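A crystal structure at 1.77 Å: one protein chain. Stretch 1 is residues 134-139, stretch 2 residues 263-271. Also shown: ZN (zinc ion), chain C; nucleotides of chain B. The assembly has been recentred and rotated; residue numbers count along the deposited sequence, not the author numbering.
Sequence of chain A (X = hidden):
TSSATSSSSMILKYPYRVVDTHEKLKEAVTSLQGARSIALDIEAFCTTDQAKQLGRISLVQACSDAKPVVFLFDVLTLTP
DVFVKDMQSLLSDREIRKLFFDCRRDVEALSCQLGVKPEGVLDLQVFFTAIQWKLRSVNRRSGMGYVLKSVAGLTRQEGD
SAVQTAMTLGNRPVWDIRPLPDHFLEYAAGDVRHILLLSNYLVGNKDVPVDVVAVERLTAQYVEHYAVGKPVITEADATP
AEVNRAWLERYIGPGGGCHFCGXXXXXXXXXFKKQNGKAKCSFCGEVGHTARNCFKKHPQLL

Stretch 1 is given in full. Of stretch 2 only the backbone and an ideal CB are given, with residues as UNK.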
# COMPACT_ATOMS: atom_id res chain seq x y z
N LYS A 134 13.16 4.70 11.85
CA LYS A 134 14.61 4.66 11.98
C LYS A 134 15.21 6.06 12.01
O LYS A 134 16.16 6.32 12.76
CB LYS A 134 15.23 3.85 10.84
CG LYS A 134 16.73 3.84 10.85
CD LYS A 134 17.27 2.79 9.92
CE LYS A 134 18.78 2.70 10.02
NZ LYS A 134 19.11 2.00 11.29
N LEU A 135 14.68 6.97 11.20
CA LEU A 135 15.23 8.31 11.12
C LEU A 135 14.70 9.25 12.20
O LEU A 135 15.41 10.16 12.61
CB LEU A 135 14.95 8.94 9.75
CG LEU A 135 15.53 8.21 8.55
CD1 LEU A 135 15.07 8.83 7.25
CD2 LEU A 135 17.03 8.18 8.64
N ARG A 136 13.45 9.09 12.64
CA ARG A 136 12.78 10.12 13.43
C ARG A 136 11.96 9.60 14.61
O ARG A 136 11.40 10.43 15.34
CB ARG A 136 11.86 10.97 12.55
CG ARG A 136 12.48 11.53 11.31
CD ARG A 136 11.42 11.75 10.27
NE ARG A 136 10.28 12.44 10.83
CZ ARG A 136 9.12 12.61 10.21
NH1 ARG A 136 8.14 13.27 10.81
NH2 ARG A 136 8.91 12.09 9.00
N SER A 137 11.88 8.29 14.83
CA SER A 137 11.02 7.71 15.87
C SER A 137 9.55 8.05 15.63
O SER A 137 8.78 8.20 16.57
CB SER A 137 11.45 8.15 17.27
OG SER A 137 12.77 7.74 17.56
N VAL A 138 9.18 8.15 14.36
CA VAL A 138 7.81 8.37 13.94
C VAL A 138 7.23 7.02 13.53
O VAL A 138 7.84 6.30 12.73
CB VAL A 138 7.75 9.38 12.78
CG1 VAL A 138 6.41 9.30 12.05
CG2 VAL A 138 8.01 10.80 13.29
N ASN A 139 6.07 6.67 14.10
CA ASN A 139 5.38 5.41 13.78
C ASN A 139 4.05 5.62 13.06
O ASN A 139 3.24 4.69 13.00
CB ASN A 139 5.17 4.57 15.04
CG ASN A 139 4.07 5.11 15.93
OD1 ASN A 139 3.84 6.33 15.98
ND2 ASN A 139 3.37 4.21 16.63
N UNK A 263 16.03 15.95 19.44
CA UNK A 263 14.60 15.70 19.58
C UNK A 263 14.16 14.59 18.64
O UNK A 263 14.70 14.42 17.54
CB UNK A 263 13.80 16.98 19.31
N UNK A 264 13.18 13.82 19.09
CA UNK A 264 12.51 12.89 18.21
C UNK A 264 11.52 13.65 17.34
O UNK A 264 11.10 14.77 17.67
CB UNK A 264 11.81 11.79 19.01
N UNK A 265 11.16 13.07 16.20
CA UNK A 265 10.13 13.62 15.35
C UNK A 265 10.63 14.31 14.10
O UNK A 265 9.83 14.58 13.19
CB UNK A 265 9.29 14.61 16.16
N UNK A 266 11.92 14.61 14.01
CA UNK A 266 12.45 15.20 12.79
C UNK A 266 13.93 14.87 12.68
O UNK A 266 14.55 14.34 13.60
CB UNK A 266 12.23 16.71 12.77
N UNK A 267 14.50 15.21 11.52
CA UNK A 267 15.91 14.97 11.27
C UNK A 267 16.65 16.29 11.20
O UNK A 267 16.06 17.36 11.08
CB UNK A 267 16.11 14.17 9.98
N UNK A 268 17.97 16.17 11.23
CA UNK A 268 18.85 17.32 11.16
C UNK A 268 18.53 18.20 9.97
O UNK A 268 18.53 19.43 10.08
CB UNK A 268 20.31 16.87 11.10
N UNK A 269 18.21 17.60 8.82
CA UNK A 269 17.95 18.38 7.61
C UNK A 269 16.71 19.25 7.74
O UNK A 269 16.59 20.23 7.00
CB UNK A 269 17.80 17.45 6.41
N UNK A 270 15.81 18.91 8.66
CA UNK A 270 14.56 19.61 8.88
C UNK A 270 14.55 20.43 10.16
O UNK A 270 13.50 20.98 10.50
CB UNK A 270 13.41 18.61 8.91
N UNK A 271 15.67 20.53 10.88
CA UNK A 271 15.66 21.05 12.25
C UNK A 271 15.46 22.56 12.28
O UNK A 271 16.27 23.31 11.73
CB UNK A 271 16.96 20.69 12.96
ZN ZN C . 16.49 19.20 15.62
P U B 4 2.48 20.98 13.11
OP1 U B 4 1.12 20.51 12.75
OP2 U B 4 2.64 21.91 14.25
O5' U B 4 3.48 19.74 13.32
C5' U B 4 4.90 19.92 13.43
C4' U B 4 5.60 19.74 12.10
O4' U B 4 6.93 20.34 12.16
C3' U B 4 5.81 18.31 11.61
O3' U B 4 5.72 18.35 10.19
C2' U B 4 7.27 18.05 12.00
O2' U B 4 7.90 17.03 11.25
C1' U B 4 7.88 19.40 11.71
N1 U B 4 9.16 19.74 12.35
C2 U B 4 10.26 20.02 11.55
O2 U B 4 10.25 19.91 10.34
N3 U B 4 11.41 20.39 12.21
C4 U B 4 11.54 20.53 13.57
O4 U B 4 12.62 20.90 14.03
C5 U B 4 10.36 20.25 14.32
C6 U B 4 9.24 19.89 13.72

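At position 263 the CA-to-CB bond runs sideways, and no atom of stretch 1 lies within 5.5 Å of the ideal CB. Almost any side chain would be tolerated. The residue is A263, and its methyl touches nothing in stretch 1.

Position 264 also points sideways, but its ideal CB sits 3.9 Å from R136 O and 4.0 Å from S137 CB. The backbone is extended, and S137 OG offers a polar group nearby, so a long, flexible or polar side chain would suit: lysine, arginine, glutamine or glutamate. It is K264. Its aliphatic part packs against the serine, with CG 3.6 Å from S137 OG, while its amino end reaches a water that accepts a hydrogen bond from K264 NZ (2.5 Å) and donates one to S137 OG (2.8 Å).

Position 265 is decided by its backbone. With phi/psi of 105/-14, a CB would be jammed against the carbonyl O of the preceding residue, which calls for glycine, even though the ideal CB points away from stretch 1. The deposited residue is G265, and G265 CA lies 4.8 Å from R136 CA, the closest pair of CA atoms across the two stretches. G265 N donates to R136 O at 2.8 Å, and G265 O receives both R136 NE and R136 NH1, each at 3.2 Å, near the edge of the guanidinium. The main chain alone thus serves as donor and acceptor, and V138 CG2 packs 4.1 Å from G265 CA.

At position 266 CA-to-CB points away from stretch 1, leaving the choice to the zinc and the uridine on that side. Histidine or cysteine would be natural candidates for a ligand. H266 binds the metal through NE2, 2.2 Å from ZN, and U4 O4 lies over one face of its ring, 3.1 Å from H266 CE1.

Position 267 runs sideways, its ideal CB 4.7 Å from R136 CG and 4.8 Å from L135 O. The aliphatic part of R136 favours a small or branched side chain with a methyl, such as threonine, valine or alanine. In T267, CG2 lies 3.5 Å from R136 CG and 4.0 Å from L135 CB, whereas the hydroxyl makes no contact with stretch 1.

Positions 268 and 269 are out of reach in a short 3-10 segment, where many residues would do. They are E268 and A269; E268 touches a crystal neighbour.

Position 270 points toward stretch 1, but its ideal CB has no atom of it within 5.5 Å, so only a longer side chain could approach. The positive R136 and the free backbone N of 267 favour glutamate, with glutamine a neutral alternative. E270 OE2 accepts T267 N at 2.8 Å, bracing the turn, and lies 4.4 Å from R136 NE, well out of the guanidinium plane, so only the charges attract. Its backbone O accepts U4 N3 at 2.8 Å.

Position 271 is out of reach, beside zinc and before a helix; cysteine suits both. C271 SG binds ZN at 2.3 Å and caps a backbone N just past the stretch.

Stretch 2 263-271: AKGHTEAEC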
# COMPACT_ATOMS: atom_id res chain seq x y z
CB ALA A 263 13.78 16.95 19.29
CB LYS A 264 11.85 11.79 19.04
CG LYS A 264 12.85 10.75 19.48
CD LYS A 264 12.61 10.21 20.86
CE LYS A 264 13.90 9.54 21.36
NZ LYS A 264 13.83 8.04 21.42
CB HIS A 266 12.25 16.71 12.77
CG HIS A 266 13.05 17.43 13.81
ND1 HIS A 266 12.53 17.78 15.04
CD2 HIS A 266 14.31 17.91 13.79
CE1 HIS A 266 13.46 18.42 15.74
NE2 HIS A 266 14.55 18.50 15.00
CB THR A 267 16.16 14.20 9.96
OG1 THR A 267 15.86 15.06 8.86
CG2 THR A 267 15.33 12.94 9.88
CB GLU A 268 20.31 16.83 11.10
CG GLU A 268 21.35 17.87 10.75
CD GLU A 268 22.71 17.25 10.50
OE1 GLU A 268 23.26 16.64 11.42
OE2 GLU A 268 23.22 17.36 9.36
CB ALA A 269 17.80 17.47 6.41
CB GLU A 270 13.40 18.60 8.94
CG GLU A 270 13.49 17.42 7.97
CD GLU A 270 12.68 16.22 8.43
OE1 GLU A 270 12.16 15.48 7.56
OE2 GLU A 270 12.54 15.99 9.65
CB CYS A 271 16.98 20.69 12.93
SG CYS A 271 17.07 21.24 14.63
O HOH W 1 12.47 6.44 19.99
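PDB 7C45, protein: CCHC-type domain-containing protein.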